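Local coordinates for protein probable transcriptional regulator WhiB7 (Mycobacterium tuberculosis, PDB 7KUG) that acts as a transcriptional regulator linked to antibiotic resistance, carries one [4Fe-4S] cluster per subunit and probably responds to redox state, at residues W28-D31 with G35-V38; E37-M42 with W63-G68; A54-R59 with E69-G74. The protein carries 2 engineered substitutions. One frame throughout, in Å; residues are numbered along the deposited sequence. Where two conformers were deposited one is given.

Contact 1: W28-D31 with G35-V38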
loop_
_atom_site.group_PDB
_atom_site.type_symbol
_atom_site.label_atom_id
_atom_site.label_comp_id
_atom_site.label_asym_id
_atom_site.label_seq_id
_atom_site.Cartn_x
_atom_site.Cartn_y
_atom_site.Cartn_z
ATOM N N TRP A 28 6.080 -8.574 3.291
ATOM C CA TRP A 28 4.640 -8.944 3.244
ATOM C C TRP A 28 4.144 -8.944 1.791
ATOM O O TRP A 28 2.964 -9.292 1.576
ATOM C CB TRP A 28 3.817 -8.049 4.188
ATOM C CG TRP A 28 3.951 -8.545 5.592
ATOM C CD1 TRP A 28 3.111 -9.402 6.234
ATOM C CD2 TRP A 28 5.068 -8.334 6.480
ATOM N NE1 TRP A 28 3.613 -9.729 7.465
ATOM C CE2 TRP A 28 4.803 -9.080 7.651
ATOM C CE3 TRP A 28 6.244 -7.576 6.413
ATOM C CZ2 TRP A 28 5.677 -9.100 8.734
ATOM C CZ3 TRP A 28 7.111 -7.595 7.488
ATOM C CH2 TRP A 28 6.808 -8.325 8.642
ATOM N N PHE A 29 5.033 -8.638 0.836
ATOM C CA PHE A 29 4.740 -8.589 -0.620
ATOM C C PHE A 29 5.881 -9.277 -1.370
ATOM O O PHE A 29 6.346 -8.798 -2.421
ATOM C CB PHE A 29 4.505 -7.146 -1.066
ATOM C CG PHE A 29 3.345 -6.496 -0.365
ATOM C CD1 PHE A 29 3.529 -5.820 0.828
ATOM C CD2 PHE A 29 2.073 -6.541 -0.911
ATOM C CE1 PHE A 29 2.459 -5.220 1.472
ATOM C CE2 PHE A 29 1.001 -5.958 -0.248
ATOM C CZ PHE A 29 1.197 -5.291 0.928
ATOM N N ALA A 30 6.359 -10.375 -0.789
ATOM C CA ALA A 30 7.548 -11.126 -1.244
ATOM C C ALA A 30 7.292 -11.749 -2.620
ATOM O O ALA A 30 6.126 -12.083 -2.936
ATOM C CB ALA A 30 7.924 -12.176 -0.230
ATOM N N ASP A 31 8.367 -11.921 -3.396
ATOM C CA ASP A 31 8.305 -12.357 -4.816
ATOM C C ASP A 31 8.454 -13.882 -4.909
ATOM O O ASP A 31 8.352 -14.399 -6.029
ATOM C CB ASP A 31 9.346 -11.628 -5.671
ATOM C CG ASP A 31 10.774 -11.728 -5.160
ATOM O OD1 ASP A 31 11.085 -12.714 -4.470
ATOM O OD2 ASP A 31 11.566 -10.811 -5.453
ATOM N N GLY A 35 9.350 -16.658 0.744
ATOM C CA GLY A 35 9.244 -15.311 1.323
ATOM C C GLY A 35 7.855 -15.071 1.891
ATOM O O GLY A 35 7.746 -14.483 2.982
ATOM N N LEU A 36 6.808 -15.474 1.166
ATOM C CA LEU A 36 5.412 -15.260 1.634
ATOM C C LEU A 36 5.160 -16.118 2.881
ATOM O O LEU A 36 4.445 -15.643 3.780
ATOM C CB LEU A 36 4.426 -15.569 0.500
ATOM C CG LEU A 36 4.440 -14.575 -0.667
ATOM C CD1 LEU A 36 3.512 -15.036 -1.780
ATOM C CD2 LEU A 36 4.059 -13.175 -0.210
ATOM N N GLU A 37 5.771 -17.302 2.967
ATOM C CA GLU A 37 5.626 -18.226 4.123
ATOM C C GLU A 37 6.217 -17.572 5.377
ATOM O O GLU A 37 5.612 -17.688 6.448
ATOM C CB GLU A 37 6.326 -19.555 3.845
ATOM C CG GLU A 37 5.746 -20.711 4.634
ATOM C CD GLU A 37 6.587 -21.977 4.610
ATOM O OE1 GLU A 37 6.127 -22.999 5.158
ATOM O OE2 GLU A 37 7.702 -21.938 4.057
ATOM N N VAL A 38 7.362 -16.912 5.231
ATOM C CA VAL A 38 7.986 -16.139 6.345
ATOM C C VAL A 38 6.983 -15.083 6.840
ATOM O O VAL A 38 6.717 -15.030 8.053
ATOM C CB VAL A 38 9.336 -15.524 5.928
ATOM C CG1 VAL A 38 9.828 -14.513 6.940
ATOM C CG2 VAL A 38 10.393 -16.592 5.701
#
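Trp28 meets Leu36 through its backbone: the carbonyl oxygen Trp28 O lies 4.4 Å from Leu36 CD2. The same oxygen is engaged more firmly elsewhere, in a backbone hydrogen bond with Val65, so the loop is tied to the strand at the point where it brushes the helix. The indole of Trp28 leaves the contact. Its CB points away from residues 35-38, and the ring instead packs on Ala39, Cys43 and the engineered Met42 (a selenomethionine), further along the same helix. Phe29 adds only a grazing touch by its backbone, while its ring turns off toward Trp63. Ala30 is the residue that faces the helix squarely. Its CB points at the first turn and rests 3.6 Å from Gly35 C and 3.7 Å from Gly35 CA, so a methyl group lies directly on bare main chain. The two smallest kinds of residue suit this spot, because loop and helix come together with Ala30 CA and Gly35 CA 5.2 Å apart. Beside the methyl, Leu36 sends one branch back toward the loop: with CG anti to its own carbonyl carbon (chi1 -69°), CD2 reaches 3.6 Å from Ala30 O and 3.7 Å from Ala30 N, and stands 4.0 Å from Ala30 CB. The fork of leucine lets CD2 lie against the Ala30 backbone and methyl together. No hydrogen bond crosses between the segments, which are held by van der Waals contact; the helix start has a polar tie of its own, Gly35 N with Thr32 OG1. This is a loop folding back on the first turn of the helix it leads into, part of the Wbl-type iron-sulfur domain, where the indole of Trp28 comes within about 4 Å of the bound cluster and of the pocket cysteines Cys20 and Cys43.

Contact 2: E37-M42 with W63-G68. Engineered in segment 37-42: Met42 (natural residue Leu). With SF4 (iron/sulfur cluster), chain E.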
loop_
_atom_site.group_PDB
_atom_site.type_symbol
_atom_site.label_atom_id
_atom_site.label_comp_id
_atom_site.label_asym_id
_atom_site.label_seq_id
_atom_site.Cartn_x
_atom_site.Cartn_y
_atom_site.Cartn_z
ATOM N N GLU A 37 5.771 -17.302 2.967
ATOM C CA GLU A 37 5.626 -18.226 4.123
ATOM C C GLU A 37 6.217 -17.572 5.377
ATOM O O GLU A 37 5.612 -17.688 6.448
ATOM C CB GLU A 37 6.326 -19.555 3.845
ATOM C CG GLU A 37 5.746 -20.711 4.634
ATOM C CD GLU A 37 6.587 -21.977 4.610
ATOM O OE1 GLU A 37 6.127 -22.999 5.158
ATOM O OE2 GLU A 37 7.702 -21.938 4.057
ATOM N N VAL A 38 7.362 -16.912 5.231
ATOM C CA VAL A 38 7.986 -16.139 6.345
ATOM C C VAL A 38 6.983 -15.083 6.840
ATOM O O VAL A 38 6.717 -15.030 8.053
ATOM C CB VAL A 38 9.336 -15.524 5.928
ATOM C CG1 VAL A 38 9.828 -14.513 6.940
ATOM C CG2 VAL A 38 10.393 -16.592 5.701
ATOM N N ALA A 39 6.412 -14.274 5.946
ATOM C CA ALA A 39 5.472 -13.198 6.328
ATOM C C ALA A 39 4.254 -13.810 7.030
ATOM O O ALA A 39 3.826 -13.273 8.069
ATOM C CB ALA A 39 5.070 -12.388 5.116
ATOM N N LYS A 40 3.704 -14.895 6.483
ATOM C CA LYS A 40 2.551 -15.594 7.105
ATOM C C LYS A 40 2.910 -15.976 8.547
ATOM O O LYS A 40 2.035 -15.874 9.433
ATOM C CB LYS A 40 2.171 -16.843 6.319
ATOM C CG LYS A 40 1.370 -16.585 5.056
ATOM C CD LYS A 40 0.977 -17.858 4.369
ATOM C CE LYS A 40 -0.040 -18.654 5.149
ATOM N NZ LYS A 40 -0.587 -19.752 4.320
ATOM N N THR A 41 4.144 -16.410 8.788
ATOM C CA THR A 41 4.555 -16.901 10.120
ATOM C C THR A 41 4.677 -15.706 11.068
ATOM O O THR A 41 4.262 -15.809 12.244
ATOM C CB THR A 41 5.847 -17.720 10.033
ATOM O OG1 THR A 41 5.579 -18.821 9.167
ATOM C CG2 THR A 41 6.318 -18.232 11.375
HETATM N N MSE A 42 5.200 -14.588 10.576
HETATM C CA MSE A 42 5.325 -13.355 11.390
HETATM C C MSE A 42 3.952 -12.970 11.944
HETATM O O MSE A 42 3.888 -12.564 13.101
HETATM C CB MSE A 42 5.876 -12.195 10.558
HETATM C CG MSE A 42 7.268 -12.423 10.055
HETATM SE SE MSE A 42 8.617 -12.242 11.432
HETATM C CE MSE A 42 8.814 -10.285 11.465
ATOM N N TRP A 63 -3.162 -8.448 -3.394
ATOM C CA TRP A 63 -1.945 -9.252 -3.142
ATOM C C TRP A 63 -1.433 -8.958 -1.741
ATOM O O TRP A 63 -2.018 -8.108 -1.067
ATOM C CB TRP A 63 -0.870 -9.043 -4.222
ATOM C CG TRP A 63 -0.047 -7.789 -4.132
ATOM C CD1 TRP A 63 -0.438 -6.559 -3.699
ATOM C CD2 TRP A 63 1.320 -7.644 -4.558
ATOM N NE1 TRP A 63 0.594 -5.666 -3.799
ATOM C CE2 TRP A 63 1.685 -6.303 -4.324
ATOM C CE3 TRP A 63 2.275 -8.517 -5.094
ATOM C CZ2 TRP A 63 2.958 -5.814 -4.623
ATOM C CZ3 TRP A 63 3.537 -8.037 -5.377
ATOM C CH2 TRP A 63 3.870 -6.704 -5.142
ATOM N N GLY A 64 -0.392 -9.689 -1.352
ATOM C CA GLY A 64 0.333 -9.479 -0.095
ATOM C C GLY A 64 -0.194 -10.395 0.996
ATOM O O GLY A 64 -1.235 -11.093 0.802
ATOM N N VAL A 65 0.502 -10.390 2.124
ATOM C CA VAL A 65 0.109 -11.186 3.315
ATOM C C VAL A 65 -0.594 -10.251 4.289
ATOM O O VAL A 65 -0.032 -9.225 4.691
ATOM C CB VAL A 65 1.309 -11.922 3.932
ATOM C CG1 VAL A 65 0.956 -12.532 5.285
ATOM C CG2 VAL A 65 1.821 -12.983 2.968
ATOM N N TRP A 66 -1.806 -10.619 4.658
ATOM C CA TRP A 66 -2.654 -9.854 5.586
ATOM C C TRP A 66 -3.249 -10.883 6.544
ATOM O O TRP A 66 -3.733 -11.900 6.040
ATOM C CB TRP A 66 -3.770 -9.102 4.849
ATOM C CG TRP A 66 -3.339 -8.250 3.704
ATOM C CD1 TRP A 66 -2.968 -8.689 2.468
ATOM C CD2 TRP A 66 -3.266 -6.814 3.668
ATOM N NE1 TRP A 66 -2.661 -7.625 1.669
ATOM C CE2 TRP A 66 -2.837 -6.466 2.371
ATOM C CE3 TRP A 66 -3.532 -5.799 4.589
ATOM C CZ2 TRP A 66 -2.655 -5.136 1.984
ATOM C CZ3 TRP A 66 -3.367 -4.486 4.204
ATOM C CH2 TRP A 66 -2.925 -4.166 2.921
ATOM N N GLY A 67 -3.229 -10.611 7.852
ATOM C CA GLY A 67 -3.830 -11.510 8.849
ATOM C C GLY A 67 -3.283 -12.922 8.715
ATOM O O GLY A 67 -4.034 -13.874 8.975
ATOM N N GLY A 68 -2.027 -13.050 8.261
ATOM C CA GLY A 68 -1.304 -14.329 8.148
ATOM C C GLY A 68 -1.799 -15.175 6.996
ATOM O O GLY A 68 -1.525 -16.381 6.995
HETATM FE FE1 SF4 E . -0.708 -8.047 12.118
HETATM FE FE2 SF4 E . 0.676 -6.748 10.186
HETATM FE FE3 SF4 E . -1.903 -7.588 9.744
HETATM FE FE4 SF4 E . 0.147 -9.420 9.922
HETATM S S1 SF4 E . -0.140 -7.765 8.461
HETATM S S2 SF4 E . -1.819 -9.495 10.870
HETATM S S3 SF4 E . 1.371 -8.468 11.448
HETATM S S4 SF4 E . -1.188 -6.130 11.163
HETATM O O HOH W 1 -0.297 -17.409 9.158
#
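While Val65 packs against Ala39 and Lys40, the next residue along the strand, Trp66, turns its indole away from them. At the edge of that ring, in its plane, lies the carbonyl group of Trp63: Trp66 NE1 donates to Trp63 O over 2.9 Å in a nearly straight bond (168°), which restrains the rotation of the indole. Outside the two segments, the rings of Trp66 and Phe71 meet edge to face. Val65 bears on the helix with both methyls. CG2 stands 3.9 Å from Ala39 CB, and CG1 lies 3.8 Å from Lys40 N, so a short beta-branched residue can span side chain and backbone together. The aliphatic part of Lys40 runs over the turn beyond: a bend at chi3 (69°) helps bring CE to 3.3 Å from Gly68 O. A water donates to Lys40 O at 2.8 Å and to Gly68 O at 2.7 Å, joining two carbonyls that cannot bond each other. Gly67 and Gly68 both have positive phi, readily adopted by glycine, and Gly67 CA passes 3.5 Å from cluster sulfur S2. Residues 64-68 form the GVWGG turn of the WhiB family. It lies between the helices: Val65 also touches Leu36 and Cys43 of helix 33-43 and Ile70 of strand 69-72, whereas Trp66 packs on Ala56 and Arg59 of helix 49-59.

Contact 3: A54-R59 with E69-G74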
loop_
_atom_site.group_PDB
_atom_site.type_symbol
_atom_site.label_atom_id
_atom_site.label_comp_id
_atom_site.label_asym_id
_atom_site.label_seq_id
_atom_site.Cartn_x
_atom_site.Cartn_y
_atom_site.Cartn_z
ATOM N N ALA A 54 -9.923 -9.784 8.384
ATOM C CA ALA A 54 -11.324 -9.418 8.078
ATOM C C ALA A 54 -11.312 -8.171 7.190
ATOM O O ALA A 54 -12.058 -8.139 6.178
ATOM C CB ALA A 54 -12.102 -9.194 9.354
ATOM N N ALA A 55 -10.505 -7.175 7.554
ATOM C CA ALA A 55 -10.469 -5.855 6.883
ATOM C C ALA A 55 -9.893 -6.027 5.479
ATOM O O ALA A 55 -10.419 -5.420 4.531
ATOM C CB ALA A 55 -9.674 -4.863 7.694
ATOM N N ALA A 56 -8.868 -6.869 5.316
ATOM C CA ALA A 56 -8.238 -7.084 3.994
ATOM C C ALA A 56 -9.231 -7.794 3.063
ATOM O O ALA A 56 -9.264 -7.490 1.864
ATOM C CB ALA A 56 -6.947 -7.848 4.147
ATOM N N LEU A 57 -10.043 -8.700 3.609
ATOM C CA LEU A 57 -11.101 -9.390 2.824
ATOM C C LEU A 57 -12.156 -8.367 2.396
ATOM O O LEU A 57 -12.616 -8.447 1.254
ATOM C CB LEU A 57 -11.709 -10.515 3.670
ATOM C CG LEU A 57 -10.865 -11.782 3.767
ATOM C CD1 LEU A 57 -11.404 -12.709 4.847
ATOM C CD2 LEU A 57 -10.812 -12.485 2.426
ATOM N N GLN A 58 -12.548 -7.470 3.302
ATOM C CA GLN A 58 -13.590 -6.438 3.048
ATOM C C GLN A 58 -13.091 -5.527 1.925
ATOM O O GLN A 58 -13.869 -5.216 1.010
ATOM C CB GLN A 58 -13.903 -5.671 4.334
ATOM C CG GLN A 58 -15.265 -4.995 4.326
ATOM C CD GLN A 58 -15.193 -3.524 3.994
ATOM O OE1 GLN A 58 -14.278 -2.816 4.413
ATOM N NE2 GLN A 58 -16.176 -3.043 3.244
ATOM N N ARG A 59 -11.815 -5.157 1.960
ATOM C CA ARG A 59 -11.214 -4.244 0.951
ATOM C C ARG A 59 -10.865 -5.013 -0.328
ATOM O O ARG A 59 -10.542 -4.355 -1.333
ATOM C CB ARG A 59 -9.981 -3.547 1.523
ATOM C CG ARG A 59 -10.286 -2.548 2.626
ATOM C CD ARG A 59 -9.078 -1.700 2.957
ATOM N NE ARG A 59 -7.895 -2.515 3.170
ATOM C CZ ARG A 59 -7.535 -3.043 4.335
ATOM N NH1 ARG A 59 -8.263 -2.829 5.422
ATOM N NH2 ARG A 59 -6.436 -3.779 4.406
ATOM N N GLU A 69 -2.487 -14.572 6.029
ATOM C CA GLU A 69 -2.923 -15.274 4.794
ATOM C C GLU A 69 -2.393 -14.552 3.541
ATOM O O GLU A 69 -2.315 -13.308 3.531
ATOM C CB GLU A 69 -4.447 -15.373 4.746
ATOM C CG GLU A 69 -5.046 -16.181 5.896
ATOM C CD GLU A 69 -4.639 -17.644 5.954
ATOM O OE1 GLU A 69 -4.187 -18.197 4.923
ATOM O OE2 GLU A 69 -4.812 -18.243 7.040
ATOM N N ILE A 70 -2.097 -15.308 2.485
ATOM C CA ILE A 70 -1.729 -14.738 1.163
ATOM C C ILE A 70 -3.004 -14.354 0.419
ATOM O O ILE A 70 -3.890 -15.213 0.272
ATOM C CB ILE A 70 -0.887 -15.730 0.344
ATOM C CG1 ILE A 70 0.441 -16.021 1.047
ATOM C CG2 ILE A 70 -0.701 -15.242 -1.086
ATOM C CD1 ILE A 70 1.016 -17.362 0.687
ATOM N N PHE A 71 -3.044 -13.127 -0.098
ATOM C CA PHE A 71 -4.175 -12.629 -0.917
ATOM C C PHE A 71 -3.841 -12.664 -2.402
ATOM O O PHE A 71 -2.685 -12.475 -2.812
ATOM C CB PHE A 71 -4.557 -11.222 -0.478
ATOM C CG PHE A 71 -5.434 -11.195 0.746
ATOM C CD1 PHE A 71 -4.952 -11.645 1.963
ATOM C CD2 PHE A 71 -6.731 -10.713 0.680
ATOM C CE1 PHE A 71 -5.764 -11.634 3.086
ATOM C CE2 PHE A 71 -7.541 -10.693 1.805
ATOM C CZ PHE A 71 -7.050 -11.138 3.010
ATOM N N ASP A 72 -4.890 -12.897 -3.197
ATOM C CA ASP A 72 -4.836 -12.887 -4.675
ATOM C C ASP A 72 -6.207 -12.403 -5.160
ATOM O O ASP A 72 -7.177 -13.149 -5.004
ATOM C CB ASP A 72 -4.475 -14.274 -5.204
ATOM C CG ASP A 72 -4.349 -14.343 -6.714
ATOM O OD1 ASP A 72 -4.384 -13.255 -7.349
ATOM O OD2 ASP A 72 -4.218 -15.471 -7.239
ATOM N N GLN A 73 -6.292 -11.168 -5.656
ATOM C CA GLN A 73 -7.548 -10.544 -6.143
ATOM C C GLN A 73 -8.643 -10.631 -5.077
ATOM O O GLN A 73 -9.786 -10.934 -5.440
ATOM C CB GLN A 73 -8.008 -11.248 -7.418
ATOM C CG GLN A 73 -6.911 -11.335 -8.462
ATOM C CD GLN A 73 -6.586 -9.987 -9.056
ATOM O OE1 GLN A 73 -7.339 -9.022 -8.910
ATOM N NE2 GLN A 73 -5.469 -9.927 -9.765
ATOM N N GLY A 74 -8.308 -10.370 -3.814
ATOM C CA GLY A 74 -9.268 -10.355 -2.693
ATOM C C GLY A 74 -9.626 -11.749 -2.200
ATOM O O GLY A 74 -10.429 -11.826 -1.254
HETATM O O HOH W 2 -12.466 -10.169 -0.756
#
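Phe71 pushes its ring from the strand onto the backbone and side chains of Ala56 and Leu57. Its CB points at the helix, and with CG anti to the carbonyl carbon (chi1 -81°) the ring extends outward from the strand. On the way, the Glu69 carbonyl oxygen lies in the ring plane at the edge. Further out, CE1 comes to 4.1 Å from Ala56 CB, while on the other flank CE2 lies 3.6 Å from Ala56 C. The tip, CZ, makes the tightest approach, 3.5 Å to Ala56 CB, and an alanine is small enough for the ring to come up to the helix surface itself. Leu57 N sits at the ring edge, near its plane, and Leu57 CA lies in that plane. The side chain of Leu57 crosses that of Phe71 at about a right angle: its CD2 touches CE2 of Phe71 at 3.8 Å and reaches equally far to Gly74 O. Leu57 is exposed and lies at the margin of the contact, where this apolar methyl covers both the ring and the Gly74 carbonyl. Past it, a water donates to Leu57 O at 2.7 Å and to Gly74 O at 2.7 Å, the polar link where no direct hydrogen bond joins the segments. Gln73 and Gly74 both have positive phi at the turn linking strands 69-72 and 75-76, a conformation glycine takes readily. Strand 69-72 is the middle one of an antiparallel sheet, flanked by 65-66 and 75-76; Ile76 of the last touches Phe71, and helix 49-59 packs across the end of its ring.

Overall arrangement
All three contacts are partly buried. Contact 2 lies nearest the middle of the chain, its centre about 3 Å from the chain centre, against about 8 and 9 Å for contacts 1 and 3; contact 3 is the most open, since Leu57 is exposed. Contacts 1 and 2 share helix 33-43, which meets the side of the sheet carrying Val65 and Ile70, whereas helix 49-59 meets Trp66 and Phe71. Leu36 CB on Ile70 CD1, 3.9 Å apart, bridges contacts 1 and 3. Contact 1 relies on van der Waals contact alone, contact 3 centres on an aromatic ring, and contacts 2 and 3 add water-bridged carbonyls; contact 2 alone includes a residue of the cluster pocket.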